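Local coordinates for protein DNMT2 (Spodoptera frugiperda, PDB 4H0N) that probably methylates cytosine 38 in the anticodon loop of tRNA(Asp), using S-adenosyl-L-methionine as methyl donor, and has DNA (cytosine-5)-methyltransferase activity, at residues I35-F47 with Y300-L314. The protein carries 3 engineered substitutions. Sequence-based numbering, arbitrary orientation.
Sequences INTVANSVYKHNF and YNLPTNISMKQCYRL. With SAH (S-adenosyl-L-homocysteine), chain E.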
ATOM      1  N   ILE A  35      -7.664  13.949   2.792  1.00 43.54           N
ATOM      2  CA  ILE A  35      -8.070  14.788   3.917  1.00 45.11           C
ATOM      3  C   ILE A  35      -7.124  14.692   5.107  1.00 46.51           C
ATOM      4  O   ILE A  35      -7.383  15.295   6.147  1.00 53.10           O
ATOM      5  CB  ILE A  35      -9.482  14.425   4.422  1.00 33.50           C
ATOM      6  CG1 ILE A  35      -9.516  12.972   4.903  1.00 24.07           C
ATOM      7  CG2 ILE A  35     -10.526  14.684   3.341  1.00 24.70           C
ATOM      8  CD1 ILE A  35     -10.847  12.541   5.456  1.00 25.05           C
ATOM      9  N   ASN A  36      -6.043  13.931   4.966  1.00 39.65           N
ATOM     10  CA  ASN A  36      -5.089  13.781   6.063  1.00 36.74           C
ATOM     11  C   ASN A  36      -3.925  14.764   5.992  1.00 30.35           C
ATOM     12  O   ASN A  36      -3.102  14.702   5.080  1.00 29.98           O
ATOM     13  CB  ASN A  36      -4.561  12.351   6.150  1.00 50.51           C
ATOM     14  CG  ASN A  36      -3.783  12.105   7.426  1.00 50.75           C
ATOM     15  OD1 ASN A  36      -2.551  12.096   7.429  1.00 45.19           O
ATOM     16  ND2 ASN A  36      -4.503  11.929   8.529  1.00 55.29           N
ATOM     17  N   THR A  37      -3.856  15.657   6.973  1.00 26.37           N
ATOM     18  CA  THR A  37      -2.870  16.736   6.978  1.00 27.74           C
ATOM     19  C   THR A  37      -1.425  16.263   7.058  1.00 26.15           C
ATOM     20  O   THR A  37      -0.537  16.878   6.474  1.00 27.78           O
ATOM     21  CB  THR A  37      -3.131  17.736   8.118  1.00 43.52           C
ATOM     22  OG1 THR A  37      -3.756  17.056   9.216  1.00 59.68           O
ATOM     23  CG2 THR A  37      -4.035  18.855   7.640  1.00 37.26           C
ATOM     24  N   VAL A  38      -1.180  15.186   7.792  1.00 36.89           N
ATOM     25  CA  VAL A  38       0.177  14.672   7.902  1.00 42.39           C
ATOM     26  C   VAL A  38       0.594  14.056   6.580  1.00 43.00           C
ATOM     27  O   VAL A  38       1.668  14.356   6.058  1.00 51.41           O
ATOM     28  CB  VAL A  38       0.314  13.629   9.019  1.00 40.36           C
ATOM     29  CG1 VAL A  38       1.678  12.983   8.961  1.00 23.20           C
ATOM     30  CG2 VAL A  38       0.075  14.277  10.384  1.00 40.20           C
ATOM     31  N   ALA A  39      -0.273  13.202   6.045  1.00 34.67           N
ATOM     32  CA  ALA A  39      -0.027  12.545   4.768  1.00 30.35           C
ATOM     33  C   ALA A  39       0.186  13.572   3.658  1.00 32.54           C
ATOM     34  O   ALA A  39       1.126  13.460   2.866  1.00 34.98           O
ATOM     35  CB  ALA A  39      -1.180  11.611   4.423  1.00 20.83           C
ATOM     36  N   ASN A  40      -0.690  14.571   3.612  1.00 33.71           N
ATOM     37  CA  ASN A  40      -0.567  15.662   2.652  1.00 32.00           C
ATOM     38  C   ASN A  40       0.788  16.359   2.754  1.00 34.06           C
ATOM     39  O   ASN A  40       1.385  16.720   1.737  1.00 35.63           O
ATOM     40  CB  ASN A  40      -1.689  16.691   2.841  1.00 33.85           C
ATOM     41  CG  ASN A  40      -3.059  16.150   2.468  1.00 39.97           C
ATOM     42  OD1 ASN A  40      -3.176  15.158   1.751  1.00 44.73           O
ATOM     43  ND2 ASN A  40      -4.105  16.808   2.956  1.00 37.56           N
ATOM     44  N   SER A  41       1.274  16.537   3.981  1.00 26.56           N
ATOM     45  CA  SER A  41       2.536  17.235   4.210  1.00 28.00           C
ATOM     46  C   SER A  41       3.687  16.424   3.638  1.00 26.38           C
ATOM     47  O   SER A  41       4.619  16.969   3.050  1.00 24.88           O
ATOM     48  CB  SER A  41       2.761  17.474   5.701  1.00 44.06           C
ATOM     49  OG  SER A  41       3.199  16.289   6.340  1.00 53.31           O
ATOM     50  N   VAL A  42       3.607  15.111   3.814  1.00 23.92           N
ATOM     51  CA  VAL A  42       4.591  14.196   3.258  1.00 22.94           C
ATOM     52  C   VAL A  42       4.512  14.224   1.740  1.00 22.81           C
ATOM     53  O   VAL A  42       5.533  14.231   1.053  1.00 25.74           O
ATOM     54  CB  VAL A  42       4.340  12.770   3.755  1.00 22.14           C
ATOM     55  CG1 VAL A  42       5.226  11.778   3.018  1.00 21.97           C
ATOM     56  CG2 VAL A  42       4.560  12.700   5.257  1.00 22.44           C
ATOM     57  N   TYR A  43       3.289  14.250   1.222  1.00 28.69           N
ATOM     58  CA  TYR A  43       3.074  14.300  -0.219  1.00 30.94           C
ATOM     59  C   TYR A  43       3.654  15.586  -0.802  1.00 34.81           C
ATOM     60  O   TYR A  43       4.300  15.560  -1.849  1.00 33.24           O
ATOM     61  CB  TYR A  43       1.579  14.182  -0.557  1.00 23.83           C
ATOM     62  CG  TYR A  43       1.284  14.038  -2.040  1.00 26.14           C
ATOM     63  CD1 TYR A  43       0.918  12.811  -2.578  1.00 27.51           C
ATOM     64  CD2 TYR A  43       1.374  15.126  -2.900  1.00 22.15           C
ATOM     65  CE1 TYR A  43       0.654  12.670  -3.934  1.00 25.91           C
ATOM     66  CE2 TYR A  43       1.119  14.995  -4.252  1.00 37.62           C
ATOM     67  CZ  TYR A  43       0.757  13.765  -4.770  1.00 32.83           C
ATOM     68  OH  TYR A  43       0.493  13.636  -6.123  1.00 29.18           O
ATOM     69  N   LYS A  44       3.420  16.706  -0.124  1.00 44.68           N
ATOM     70  CA  LYS A  44       3.888  18.002  -0.610  1.00 44.16           C
ATOM     71  C   LYS A  44       5.408  18.076  -0.610  1.00 44.27           C
ATOM     72  O   LYS A  44       6.015  18.783  -1.414  1.00 48.06           O
ATOM     73  CB  LYS A  44       3.311  19.138   0.236  1.00 31.15           C
ATOM     74  CG  LYS A  44       2.380  20.060  -0.536  1.00 42.90           C
ATOM     75  CD  LYS A  44       2.045  21.335   0.237  1.00 54.14           C
ATOM     76  CE  LYS A  44       3.261  22.235   0.413  1.00 62.37           C
ATOM     77  NZ  LYS A  44       4.050  21.917   1.644  1.00 68.89           N
ATOM     78  N   HIS A  45       6.016  17.330   0.302  1.00 35.72           N
ATOM     79  CA  HIS A  45       7.455  17.336   0.448  1.00 31.36           C
ATOM     80  C   HIS A  45       8.113  16.731  -0.782  1.00 32.84           C
ATOM     81  O   HIS A  45       9.142  17.215  -1.252  1.00 34.14           O
ATOM     82  CB  HIS A  45       7.858  16.563   1.702  1.00 31.45           C
ATOM     83  CG  HIS A  45       9.334  16.453   1.889  1.00 39.52           C
ATOM     84  ND1 HIS A  45      10.107  17.496   2.361  1.00 43.10           N
ATOM     85  CD2 HIS A  45      10.189  15.428   1.652  1.00 44.13           C
ATOM     86  CE1 HIS A  45      11.369  17.111   2.411  1.00 49.85           C
ATOM     87  NE2 HIS A  45      11.449  15.868   1.989  1.00 50.15           N
ATOM     88  N   ASN A  46       7.509  15.673  -1.309  1.00 25.76           N
ATOM     89  CA  ASN A  46       8.087  14.969  -2.445  1.00 30.24           C
ATOM     90  C   ASN A  46       7.578  15.459  -3.789  1.00 31.85           C
ATOM     91  O   ASN A  46       8.222  15.253  -4.819  1.00 27.78           O
ATOM     92  CB  ASN A  46       7.866  13.467  -2.309  1.00 33.70           C
ATOM     93  CG  ASN A  46       8.706  12.866  -1.214  1.00 38.86           C
ATOM     94  OD1 ASN A  46       9.908  12.658  -1.387  1.00 46.22           O
ATOM     95  ND2 ASN A  46       8.084  12.594  -0.071  1.00 36.23           N
ATOM     96  N   PHE A  47       6.418  16.107  -3.774  1.00 44.95           N
ATOM     97  CA  PHE A  47       5.846  16.667  -4.993  1.00 45.38           C
ATOM     98  C   PHE A  47       5.354  18.097  -4.781  1.00 43.04           C
ATOM     99  O   PHE A  47       4.152  18.345  -4.822  1.00 38.81           O
ATOM    100  CB  PHE A  47       4.685  15.800  -5.484  1.00 36.03           C
ATOM    101  CG  PHE A  47       4.965  14.320  -5.437  1.00 35.77           C
ATOM    102  CD1 PHE A  47       5.828  13.735  -6.353  1.00 30.10           C
ATOM    103  CD2 PHE A  47       4.357  13.516  -4.484  1.00 22.73           C
ATOM    104  CE1 PHE A  47       6.087  12.377  -6.315  1.00 23.73           C
ATOM    105  CE2 PHE A  47       4.610  12.156  -4.442  1.00 27.27           C
ATOM    106  CZ  PHE A  47       5.477  11.586  -5.359  1.00 29.83           C
ATOM    107  N   TYR A 300      12.764   9.650  -3.214  1.00 28.16           N
ATOM    108  CA  TYR A 300      11.646   9.791  -2.292  1.00 27.49           C
ATOM    109  C   TYR A 300      12.138   9.696  -0.859  1.00 32.08           C
ATOM    110  O   TYR A 300      12.699   8.679  -0.449  1.00 36.58           O
ATOM    111  CB  TYR A 300      10.589   8.716  -2.548  1.00 25.12           C
ATOM    112  CG  TYR A 300       9.275   8.984  -1.856  1.00 24.41           C
ATOM    113  CD1 TYR A 300       8.209   9.538  -2.550  1.00 24.10           C
ATOM    114  CD2 TYR A 300       9.100   8.692  -0.506  1.00 26.72           C
ATOM    115  CE1 TYR A 300       7.002   9.791  -1.928  1.00 29.20           C
ATOM    116  CE2 TYR A 300       7.891   8.942   0.128  1.00 25.06           C
ATOM    117  CZ  TYR A 300       6.847   9.492  -0.591  1.00 26.16           C
ATOM    118  OH  TYR A 300       5.642   9.748   0.020  1.00 23.69           O
ATOM    119  N   ASN A 301      11.920  10.764  -0.101  1.00 39.47           N
ATOM    120  CA  ASN A 301      12.341  10.814   1.288  1.00 50.46           C
ATOM    121  C   ASN A 301      11.241  11.357   2.180  1.00 51.19           C
ATOM    122  O   ASN A 301      10.357  12.076   1.716  1.00 49.58           O
ATOM    123  CB  ASN A 301      13.605  11.661   1.432  1.00 72.90           C
ATOM    124  CG  ASN A 301      14.826  10.996   0.815  1.00 88.29           C
ATOM    125  OD1 ASN A 301      14.942   9.766   0.798  1.00 90.29           O
ATOM    126  ND2 ASN A 301      15.747  11.810   0.306  1.00 93.68           N
ATOM    127  N   LEU A 302      11.294  11.005   3.461  1.00 51.59           N
ATOM    128  CA  LEU A 302      10.307  11.480   4.420  1.00 45.18           C
ATOM    129  C   LEU A 302      10.818  12.701   5.174  1.00 41.73           C
ATOM    130  O   LEU A 302      12.009  12.803   5.471  1.00 34.52           O
ATOM    131  CB  LEU A 302       9.932  10.372   5.410  1.00 38.57           C
ATOM    132  CG  LEU A 302       9.308   9.087   4.860  1.00 31.79           C
ATOM    133  CD1 LEU A 302       8.920   8.163   6.005  1.00 27.35           C
ATOM    134  CD2 LEU A 302       8.104   9.387   3.980  1.00 26.29           C
ATOM    135  N   PRO A 303       9.913  13.640   5.478  1.00 65.69           N
ATOM    136  CA  PRO A 303      10.254  14.788   6.322  1.00 71.09           C
ATOM    137  C   PRO A 303      10.694  14.348   7.717  1.00 81.62           C
ATOM    138  O   PRO A 303      10.062  13.481   8.322  1.00 84.22           O
ATOM    139  CB  PRO A 303       8.932  15.554   6.411  1.00 44.40           C
ATOM    140  CG  PRO A 303       8.194  15.180   5.166  1.00 35.46           C
ATOM    141  CD  PRO A 303       8.549  13.741   4.929  1.00 39.38           C
ATOM    142  N   THR A 304      11.771  14.947   8.216  1.00 85.59           N
ATOM    143  CA  THR A 304      12.255  14.662   9.565  1.00 83.72           C
ATOM    144  C   THR A 304      11.376  15.296  10.641  1.00 76.48           C
ATOM    145  O   THR A 304      11.600  15.087  11.833  1.00 76.37           O
ATOM    146  CB  THR A 304      13.700  15.158   9.760  1.00 78.97           C
ATOM    147  OG1 THR A 304      13.866  16.418   9.096  1.00 76.33           O
ATOM    148  CG2 THR A 304      14.696  14.150   9.194  1.00 78.11           C
ATOM    149  N   ASN A 305      10.381  16.072  10.220  1.00 58.90           N
ATOM    150  CA  ASN A 305       9.487  16.727  11.167  1.00 63.18           C
ATOM    151  C   ASN A 305       8.353  15.819  11.653  1.00 65.97           C
ATOM    152  O   ASN A 305       7.718  16.103  12.669  1.00 75.38           O
ATOM    153  CB  ASN A 305       8.968  18.069  10.618  1.00 71.87           C
ATOM    154  CG  ASN A 305       7.507  18.019  10.192  1.00 81.70           C
ATOM    155  OD1 ASN A 305       6.601  18.057  11.030  1.00 89.73           O
ATOM    156  ND2 ASN A 305       7.272  17.977   8.882  1.00 78.06           N
ATOM    157  N   ILE A 306       8.112  14.720  10.944  1.00 61.16           N
ATOM    158  CA  ILE A 306       7.114  13.752  11.395  1.00 58.71           C
ATOM    159  C   ILE A 306       7.772  12.595  12.159  1.00 56.12           C
ATOM    160  O   ILE A 306       8.886  12.170  11.841  1.00 54.21           O
ATOM    161  CB  ILE A 306       6.198  13.258  10.236  1.00 47.51           C
ATOM    162  CG1 ILE A 306       6.546  11.831   9.808  1.00 39.45           C
ATOM    163  CG2 ILE A 306       6.235  14.238   9.060  1.00 51.04           C
ATOM    164  CD1 ILE A 306       7.043  11.716   8.392  1.00 36.22           C
ATOM    165  N   SER A 307       7.075  12.103  13.178  1.00 45.00           N
ATOM    166  CA  SER A 307       7.622  11.107  14.091  1.00 40.85           C
ATOM    167  C   SER A 307       7.670   9.718  13.482  1.00 41.28           C
ATOM    168  O   SER A 307       7.078   9.467  12.433  1.00 38.33           O
ATOM    169  CB  SER A 307       6.768  11.041  15.349  1.00 44.23           C
ATOM    170  OG  SER A 307       5.450  10.634  15.023  1.00 44.55           O
ATOM    171  N   MET A 308       8.359   8.813  14.169  1.00 39.03           N
ATOM    172  CA  MET A 308       8.448   7.422  13.742  1.00 41.28           C
ATOM    173  C   MET A 308       7.080   6.748  13.675  1.00 37.85           C
ATOM    174  O   MET A 308       6.793   6.015  12.729  1.00 29.61           O
ATOM    175  CB  MET A 308       9.373   6.631  14.672  1.00 45.73           C
ATOM    176  CG  MET A 308      10.829   7.021  14.557  1.00 43.56           C
ATOM    177  SD  MET A 308      11.336   7.084  12.834  1.00 69.53           S
ATOM    178  CE  MET A 308      13.005   7.704  12.985  1.00 91.83           C
ATOM    179  N   LYS A 309       6.241   6.993  14.679  1.00 53.48           N
ATOM    180  CA  LYS A 309       4.935   6.344  14.748  1.00 52.39           C
ATOM    181  C   LYS A 309       4.023   6.809  13.615  1.00 55.61           C
ATOM    182  O   LYS A 309       3.262   6.020  13.055  1.00 58.95           O
ATOM    183  CB  LYS A 309       4.288   6.577  16.113  1.00 62.13           C
ATOM    184  CG  LYS A 309       5.075   5.981  17.281  1.00 75.78           C
ATOM    185  CD  LYS A 309       5.096   4.451  17.244  1.00 79.93           C
ATOM    186  CE  LYS A 309       5.841   3.869  18.446  1.00 79.61           C
ATOM    187  NZ  LYS A 309       7.176   3.322  18.070  1.00 72.61           N
ATOM    188  N   GLN A 310       4.121   8.087  13.280  1.00 49.70           N
ATOM    189  CA  GLN A 310       3.436   8.652  12.143  1.00 44.37           C
ATOM    190  C   GLN A 310       3.921   8.022  10.862  1.00 48.49           C
ATOM    191  O   GLN A 310       3.143   7.729   9.980  1.00 51.09           O
ATOM    192  CB  GLN A 310       3.752  10.135  12.030  1.00 45.33           C
ATOM    193  CG  GLN A 310       2.599  11.100  12.159  1.00 56.46           C
ATOM    194  CD  GLN A 310       2.857  12.129  13.249  1.00 69.49           C
ATOM    195  OE1 GLN A 310       2.043  13.021  13.476  1.00 79.20           O
ATOM    196  NE2 GLN A 310       4.015  12.019  13.917  1.00 68.84           N
ATOM    197  N   CYS A 311       5.228   7.851  10.771  1.00 46.12           N
ATOM    198  CA  CYS A 311       5.895   7.269   9.603  1.00 41.42           C
ATOM    199  C   CYS A 311       5.359   5.883   9.284  1.00 37.96           C
ATOM    200  O   CYS A 311       4.968   5.593   8.151  1.00 24.39           O
ATOM    201  CB  CYS A 311       7.403   7.154   9.843  1.00 44.61           C
ATOM    202  SG  CYS A 311       8.354   8.677   9.645  1.00 61.68           S
ATOM    203  N   TYR A 312       5.351   5.028  10.300  1.00 31.64           N
ATOM    204  CA  TYR A 312       4.891   3.658  10.141  1.00 34.24           C
ATOM    205  C   TYR A 312       3.399   3.580   9.820  1.00 26.52           C
ATOM    206  O   TYR A 312       2.985   2.744   9.022  1.00 26.57           O
ATOM    207  CB  TYR A 312       5.274   2.812  11.363  1.00 34.63           C
ATOM    208  CG  TYR A 312       6.767   2.559  11.428  1.00 27.35           C
ATOM    209  CD1 TYR A 312       7.402   1.836  10.427  1.00 23.73           C
ATOM    210  CD2 TYR A 312       7.545   3.061  12.468  1.00 26.43           C
ATOM    211  CE1 TYR A 312       8.760   1.607  10.465  1.00 23.97           C
ATOM    212  CE2 TYR A 312       8.911   2.833  12.508  1.00 26.60           C
ATOM    213  CZ  TYR A 312       9.507   2.105  11.502  1.00 25.38           C
ATOM    214  OH  TYR A 312      10.855   1.861  11.512  1.00 25.78           O
ATOM    215  N   ARG A 313       2.599   4.459  10.416  1.00 25.60           N
ATOM    216  CA  ARG A 313       1.183   4.525  10.066  1.00 26.75           C
ATOM    217  C   ARG A 313       0.991   4.872   8.582  1.00 29.89           C
ATOM    218  O   ARG A 313       0.245   4.194   7.875  1.00 23.56           O
ATOM    219  CB  ARG A 313       0.432   5.519  10.945  1.00 38.50           C
ATOM    220  CG  ARG A 313      -1.065   5.537  10.666  1.00 50.09           C
ATOM    221  CD  ARG A 313      -1.784   6.642  11.426  1.00 53.57           C
ATOM    222  NE  ARG A 313      -1.405   7.972  10.954  1.00 57.66           N
ATOM    223  CZ  ARG A 313      -1.883   8.541   9.852  1.00 58.00           C
ATOM    224  NH1 ARG A 313      -2.759   7.894   9.094  1.00 53.20           N
ATOM    225  NH2 ARG A 313      -1.480   9.756   9.501  1.00 58.27           N
ATOM    226  N   LEU A 314       1.677   5.917   8.118  1.00 38.00           N
ATOM    227  CA  LEU A 314       1.616   6.339   6.715  1.00 38.72           C
ATOM    228  C   LEU A 314       2.139   5.276   5.746  1.00 39.82           C
ATOM    229  O   LEU A 314       1.555   5.058   4.679  1.00 39.13           O
ATOM    230  CB  LEU A 314       2.400   7.639   6.504  1.00 24.99           C
ATOM    231  CG  LEU A 314       1.879   8.901   7.182  1.00 27.03           C
ATOM    232  CD1 LEU A 314       2.861  10.053   7.020  1.00 28.19           C
ATOM    233  CD2 LEU A 314       0.523   9.255   6.612  1.00 27.16           C
TER
HETATM  234  N   SAH E 401      -2.457   4.962  -1.510  1.00 43.75           N
HETATM  235  CA  SAH E 401      -2.153   6.064  -0.603  1.00 46.02           C
HETATM  236  CB  SAH E 401      -3.079   6.106   0.618  1.00 51.64           C
HETATM  237  CG  SAH E 401      -4.142   5.019   0.761  1.00 52.19           C
HETATM  238  SD  SAH E 401      -4.703   4.869   2.481  1.00 73.97           S
HETATM  239  C   SAH E 401      -0.677   6.082  -0.194  1.00 43.48           C
HETATM  240  O   SAH E 401      -0.329   6.413   0.941  1.00 54.19           O
HETATM  241  OXT SAH E 401       0.210   5.780  -0.990  1.00 28.29           O
HETATM  242  C5' SAH E 401      -6.177   5.884   2.191  1.00 73.23           C
HETATM  243  C4' SAH E 401      -5.994   7.368   2.514  1.00 77.77           C
HETATM  244  O4' SAH E 401      -7.099   8.095   2.011  1.00 78.51           O
HETATM  245  C3' SAH E 401      -5.916   7.674   4.004  1.00 82.59           C
HETATM  246  O3' SAH E 401      -4.616   8.116   4.331  1.00 87.92           O
HETATM  247  C2' SAH E 401      -6.930   8.779   4.256  1.00 77.04           C
HETATM  248  O2' SAH E 401      -6.325   9.907   4.848  1.00 76.28           O
HETATM  249  C1' SAH E 401      -7.458   9.150   2.882  1.00 73.47           C
HETATM  250  N9  SAH E 401      -8.924   9.334   2.887  1.00 66.95           N
HETATM  251  C8  SAH E 401      -9.852   8.570   3.549  1.00 65.34           C
HETATM  252  N7  SAH E 401     -11.085   9.067   3.291  1.00 61.67           N
HETATM  253  C5  SAH E 401     -10.960  10.139   2.477  1.00 55.84           C
HETATM  254  C6  SAH E 401     -11.889  11.007   1.914  1.00 48.13           C
HETATM  255  N6  SAH E 401     -13.187  10.852   2.157  1.00 39.35           N
HETATM  256  N1  SAH E 401     -11.455  12.035   1.101  1.00 51.61           N
HETATM  257  C2  SAH E 401     -10.106  12.197   0.852  1.00 53.69           C
HETATM  258  N3  SAH E 401      -9.189  11.332   1.415  1.00 57.66           N
HETATM  259  C4  SAH E 401      -9.607  10.319   2.215  1.00 59.93           C
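The side-chain amide of Asn46 grips the backbone of Asn301 at two points: Asn46 ND2 donates to Asn301 O at 2.9 Å, and Asn46 OD1 accepts from Asn301 N at 3.0 Å. Asparagine suits this place because one flat group offers both a donor and an acceptor to the N-H and C=O of one residue. In the Rossmann-like methyltransferase fold, this ties the C-terminal end of helix 37-46, which follows strand 27-33, to the chain leading into helix 308-316. Asn46 ND2 also reaches back to Val42 O, fixing the amide's rotation, and lies over one face of the Tyr300 ring. That tyrosine's hydroxyl is held by Ile13 O, in the S-adenosyl-L-homocysteine site. Pro303 CG rests over a face of the His45 imidazole, 4.1 Å from its centroid, a CH-pi contact. Between the polar ends, branched Val42 sends CG1, anti to its own nitrogen (chi1 171°), to Leu302 and Tyr300 OH, leaving CG2 against Leu314 CD1 at 3.6 Å. Leu314 CD2 meets the small methyl of Ala39. At the other helix end, the N-cap residue Asn36 accepts from Ala39 N through OD1 at 2.9 Å and takes a weak bond from Arg313 NH2, while Asn36 CB lies 3.3 Å from O2' of the bound S-adenosyl-L-homocysteine.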